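Local coordinates for catalase (Exiguobacterium oxidotolerans, PDB 2J2M), which probably breaks down hydrogen peroxide to water and oxygen, as a haem-dependent catalase assembled from four identical subunits, at residues 41-44 / 45-49; 173-176 / 177-181. All coordinates share one frame; numbering follows the deposited sequence.

Contact 1 (41-44 / 45-49) comes first along the chain, at the end of helix 36-45 and in the loop leading to strand 59-68; contact 2 (173-176 / 177-181) is the short helix 174-180. Their centres lie 43 Å apart, on opposite sides of the chain's centre, and the nearest atoms are about 28 Å apart. Strands 59-68, 87-95, 112-119 and 122-129 of the antiparallel sheet lie between them in sequence. Their surroundings differ: contact 1 is embedded among other subunits and touches a haem, whereas contact 2 packs on helices of its own chain. One belongs to tetramer assembly, the other to intrachain folding.

Contact 1: residues 41-44 / 45-49; sequences KIAH and FDRER
A43 and R47 meet through a side-chain-to-backbone bond in which R47 NH1 donates to A43 O at 3.0 Å, with an N-H...O angle of 153°. The oxygen lies in the guanidinium plane, only 5° out of it, at the group's edge. R47 CG sits beside its own backbone N (chi1 -84°), and from there the chain runs extended to NE, carrying the group back along the helix end. NH1 has a second partner in D341 of the second subunit.

While A43 O is taken by this side chain, K41 O and I42 O are taken by backbone: F45 N at 3.1 Å from K41 O, D46 N at 2.9 Å from I42 O. The spacing then drops to i+3, R47 N reaching H44 O from well above its carbonyl plane, and E48 N to F45 O (3.3 Å) closes the type I turn F45-E48. I42 O sits over the face of the D46 carboxylate, 3.0 Å from D46 CG. As two acceptors, they cannot bond to each other; D46 OD2 is instead paired with S338 OG of the second subunit, and the side chain touches a bound haem.

H44 and E48 are joined by one water, 2.8 Å from H44 ND1, in the ring plane, and donating to E48 OE2. H44 NE2 bonds to N350 of the third subunit, while OE2 also pairs with H147 of the second. E48 OE1 uses its anti lone pair for the salt bridge to R49 NH1, at 3.0 Å.

R47, H44 and E48 thus share their polar ends between local turn and other subunits, and D46 turns its own to a neighbour, which suggests that helix-end shape and tetramer packing probably depend on each other; D341 probably also offsets R47's charge and eases its approach to R47 of the fourth subunit.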
loop_
_atom_site.group_PDB
_atom_site.type_symbol
_atom_site.label_atom_id
_atom_site.label_comp_id
_atom_site.label_asym_id
_atom_site.label_seq_id
_atom_site.Cartn_x
_atom_site.Cartn_y
_atom_site.Cartn_z
ATOM N N LYS A 41 -2.827 -7.934 18.356
ATOM C CA LYS A 41 -1.573 -7.401 18.896
ATOM C C LYS A 41 -0.388 -7.705 17.969
ATOM O O LYS A 41 0.367 -6.794 17.607
ATOM C CB LYS A 41 -1.324 -7.972 20.290
ATOM C CG LYS A 41 -0.307 -7.249 21.137
ATOM C CD LYS A 41 -0.205 -7.887 22.561
ATOM C CE LYS A 41 1.026 -7.373 23.316
ATOM N NZ LYS A 41 1.180 -8.012 24.677
ATOM N N ILE A 42 -0.232 -8.976 17.592
ATOM C CA ILE A 42 0.808 -9.392 16.656
ATOM C C ILE A 42 0.610 -8.789 15.256
ATOM O O ILE A 42 1.584 -8.329 14.634
ATOM C CB ILE A 42 0.913 -10.942 16.535
ATOM C CG1 ILE A 42 1.246 -11.577 17.891
ATOM C CG2 ILE A 42 1.913 -11.347 15.404
ATOM C CD1 ILE A 42 2.566 -11.106 18.523
ATOM N N ALA A 43 -0.628 -8.793 14.756
ATOM C CA ALA A 43 -0.900 -8.220 13.430
ATOM C C ALA A 43 -0.558 -6.733 13.345
ATOM O O ALA A 43 -0.040 -6.284 12.315
ATOM C CB ALA A 43 -2.311 -8.479 12.996
ATOM N N HIS A 44 -0.789 -5.962 14.412
ATOM C CA HIS A 44 -0.411 -4.541 14.357
ATOM C C HIS A 44 1.113 -4.370 14.428
ATOM O O HIS A 44 1.698 -3.574 13.693
ATOM C CB HIS A 44 -1.121 -3.701 15.429
ATOM C CG HIS A 44 -0.995 -2.224 15.201
ATOM N ND1 HIS A 44 0.032 -1.473 15.736
ATOM C CD2 HIS A 44 -1.731 -1.368 14.448
ATOM C CE1 HIS A 44 -0.094 -0.217 15.340
ATOM N NE2 HIS A 44 -1.151 -0.125 14.558
ATOM N N PHE A 45 1.743 -5.126 15.328
ATOM C CA PHE A 45 3.207 -5.191 15.435
ATOM C C PHE A 45 3.836 -5.443 14.079
ATOM O O PHE A 45 4.780 -4.746 13.701
ATOM C CB PHE A 45 3.619 -6.278 16.432
ATOM C CG PHE A 45 5.106 -6.496 16.521
ATOM C CD1 PHE A 45 5.906 -5.634 17.268
ATOM C CD2 PHE A 45 5.702 -7.581 15.881
ATOM C CE1 PHE A 45 7.283 -5.830 17.353
ATOM C CE2 PHE A 45 7.067 -7.802 15.968
ATOM C CZ PHE A 45 7.870 -6.918 16.708
ATOM N N ASP A 46 3.284 -6.429 13.350
ATOM C CA ASP A 46 3.729 -6.820 11.991
ATOM C C ASP A 46 3.661 -5.686 10.974
ATOM O O ASP A 46 4.318 -5.743 9.931
ATOM C CB ASP A 46 2.897 -8.007 11.464
ATOM C CG ASP A 46 3.161 -9.318 12.235
ATOM O OD1 ASP A 46 2.389 -10.291 12.035
ATOM O OD2 ASP A 46 4.123 -9.379 13.044
ATOM N N ARG A 47 2.882 -4.659 11.303
ATOM C CA ARG A 47 2.562 -3.568 10.380
ATOM C C ARG A 47 3.102 -2.197 10.820
ATOM O O ARG A 47 2.734 -1.171 10.237
ATOM C CB ARG A 47 1.051 -3.497 10.193
ATOM C CG ARG A 47 0.574 -4.479 9.135
ATOM C CD ARG A 47 -0.967 -4.715 9.079
ATOM N NE ARG A 47 -1.218 -5.824 8.150
ATOM C CZ ARG A 47 -0.981 -7.111 8.412
ATOM N NH1 ARG A 47 -0.550 -7.506 9.616
ATOM N NH2 ARG A 47 -1.214 -8.020 7.477
ATOM N N GLU A 48 3.984 -2.188 11.829
ATOM C CA GLU A 48 4.467 -0.960 12.422
ATOM C C GLU A 48 5.273 -0.120 11.475
ATOM O O GLU A 48 5.191 1.101 11.545
ATOM C CB GLU A 48 5.328 -1.257 13.644
ATOM C CG GLU A 48 4.533 -1.704 14.864
ATOM C CD GLU A 48 5.368 -1.828 16.116
ATOM O OE1 GLU A 48 6.581 -1.449 16.131
ATOM O OE2 GLU A 48 4.784 -2.318 17.107
ATOM N N ARG A 49 6.072 -0.784 10.623
ATOM C CA ARG A 49 7.012 -0.111 9.718
ATOM C C ARG A 49 6.416 0.433 8.419
ATOM O O ARG A 49 5.504 -0.145 7.817
ATOM C CB ARG A 49 8.215 -1.005 9.378
ATOM C CG ARG A 49 9.036 -1.534 10.560
ATOM C CD ARG A 49 9.768 -0.480 11.428
ATOM N NE ARG A 49 10.319 -1.207 12.561
ATOM C CZ ARG A 49 9.771 -1.312 13.777
ATOM N NH1 ARG A 49 8.679 -0.633 14.120
ATOM N NH2 ARG A 49 10.363 -2.074 14.677
HETATM O O HOH W 1 1.999 -2.213 17.587
#

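Contact 2: residues 173-176 / 177-181; sequences STNM and LMHIF
N175 and H179, one helical turn apart, meet through ring and backbone: H179 ND1 donates to N175 O at 2.7 Å. The oxygen lies near the ring plane, at its edge, but the donor stands 39° above the carbonyl plane, so no lone pair is directly aimed at it. The imidazole reaches this place because CG lies beside the backbone N of H179 (chi1 -66°). N175 OD1 also approaches the ring, 3.5 Å from H179 CE1, with amide and ring planes 65° apart, while N175 ND2 bonds to T281 O.

The tight part is the backbone ladder together with this ring bond. L177 N to S173 O, at 3.0 Å, and I180 N to M176 O, at 2.9 Å, are well-formed i to i+4 bonds, with M178 N to T174 O between them. Side-chain roots press in as well, L177 CB lying 3.2 Å from T174 O and M178 CB 3.2 Å from N175 O. H179 N is less well served, reaching N175 O and M176 O by weak bonds only. An alanine in place of H179 would remove the ring donor, and N175 O would probably be left with little more than that weak backbone bond, while a gap would be likely to open against V133 and V427.

Farther out the side chains meet more loosely. L177 CD2 comes no nearer than 3.7 Å to S173 OG, whose hydroxyl is engaged by M167 O and R170 O. T174 points away and packs on A424; the far end of M178 packs on L439 and F463. No solvent side balances the tight one, since all eight touching residues are buried.

Such an arrangement, a two-turn alpha-helix with a side-chain bond added to its i to i+4 ladder, here lies against helices 422-430, 433-447 and 453-466, the C-terminal helical domain of the catalase fold.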
loop_
_atom_site.group_PDB
_atom_site.type_symbol
_atom_site.label_atom_id
_atom_site.label_comp_id
_atom_site.label_asym_id
_atom_site.label_seq_id
_atom_site.Cartn_x
_atom_site.Cartn_y
_atom_site.Cartn_z
ATOM N N SER A 173 29.903 19.173 -10.643
ATOM C CA SER A 173 29.974 18.739 -9.249
ATOM C C SER A 173 31.222 19.230 -8.508
ATOM O O SER A 173 31.329 19.055 -7.278
ATOM C CB SER A 173 29.973 17.229 -9.206
ATOM O OG SER A 173 31.215 16.803 -9.716
ATOM N N THR A 174 32.154 19.834 -9.238
ATOM C CA THR A 174 33.438 20.250 -8.681
ATOM C C THR A 174 33.262 21.167 -7.458
ATOM O O THR A 174 33.760 20.872 -6.390
ATOM C CB THR A 174 34.318 20.901 -9.791
ATOM O OG1 THR A 174 34.354 20.033 -10.927
ATOM C CG2 THR A 174 35.733 21.132 -9.341
ATOM N N ASN A 175 32.544 22.269 -7.622
ATOM C CA ASN A 175 32.239 23.187 -6.528
ATOM C C ASN A 175 31.717 22.534 -5.233
ATOM O O ASN A 175 32.185 22.865 -4.154
ATOM C CB ASN A 175 31.251 24.263 -7.015
ATOM C CG ASN A 175 31.342 25.550 -6.220
ATOM O OD1 ASN A 175 32.325 25.795 -5.538
ATOM N ND2 ASN A 175 30.323 26.393 -6.333
ATOM N N MET A 176 30.734 21.630 -5.347
ATOM C CA MET A 176 30.209 20.888 -4.201
ATOM C C MET A 176 31.294 20.004 -3.561
ATOM O O MET A 176 31.469 19.954 -2.316
ATOM C CB MET A 176 29.004 20.045 -4.645
ATOM C CG MET A 176 28.237 19.318 -3.514
ATOM S SD MET A 176 27.852 20.343 -2.072
ATOM C CE MET A 176 26.455 19.367 -1.472
ATOM N N LEU A 177 32.050 19.326 -4.417
ATOM C CA LEU A 177 33.185 18.555 -3.951
ATOM C C LEU A 177 34.110 19.414 -3.098
ATOM O O LEU A 177 34.553 18.949 -2.059
ATOM C CB LEU A 177 33.904 17.903 -5.132
ATOM C CG LEU A 177 33.558 16.450 -5.559
ATOM C CD1 LEU A 177 32.201 15.889 -5.105
ATOM C CD2 LEU A 177 33.687 16.305 -7.047
ATOM N N MET A 178 34.374 20.667 -3.509
ATOM C CA MET A 178 35.197 21.598 -2.715
ATOM C C MET A 178 34.679 21.814 -1.301
ATOM O O MET A 178 35.479 21.982 -0.389
ATOM C CB MET A 178 35.328 22.966 -3.380
ATOM C CG MET A 178 36.139 22.989 -4.642
ATOM S SD MET A 178 37.929 22.754 -4.426
ATOM C CE MET A 178 38.364 23.038 -6.145
ATOM N N HIS A 179 33.357 21.815 -1.120
ATOM C CA HIS A 179 32.734 22.038 0.198
ATOM C C HIS A 179 32.656 20.780 1.077
ATOM O O HIS A 179 32.930 20.808 2.276
ATOM C CB HIS A 179 31.313 22.574 0.009
ATOM C CG HIS A 179 31.252 23.936 -0.613
ATOM N ND1 HIS A 179 31.339 24.136 -1.973
ATOM C CD2 HIS A 179 31.125 25.167 -0.058
ATOM C CE1 HIS A 179 31.250 25.428 -2.234
ATOM N NE2 HIS A 179 31.099 26.073 -1.091
ATOM N N ILE A 180 32.279 19.682 0.444
ATOM C CA ILE A 180 31.910 18.455 1.110
ATOM C C ILE A 180 33.151 17.753 1.671
ATOM O O ILE A 180 33.087 17.059 2.697
ATOM C CB ILE A 180 31.056 17.564 0.110
ATOM C CG1 ILE A 180 29.754 17.080 0.756
ATOM C CG2 ILE A 180 31.867 16.462 -0.547
ATOM C CD1 ILE A 180 29.809 15.728 1.370
ATOM N N PHE A 181 34.289 17.946 0.998
ATOM C CA PHE A 181 35.541 17.345 1.458
ATOM C C PHE A 181 36.401 18.251 2.329
ATOM O O PHE A 181 37.520 17.872 2.680
ATOM C CB PHE A 181 36.327 16.745 0.293
ATOM C CG PHE A 181 35.720 15.480 -0.250
ATOM C CD1 PHE A 181 34.990 15.501 -1.434
ATOM C CD2 PHE A 181 35.879 14.268 0.423
ATOM C CE1 PHE A 181 34.428 14.342 -1.944
ATOM C CE2 PHE A 181 35.314 13.083 -0.081
ATOM C CZ PHE A 181 34.588 13.122 -1.264
#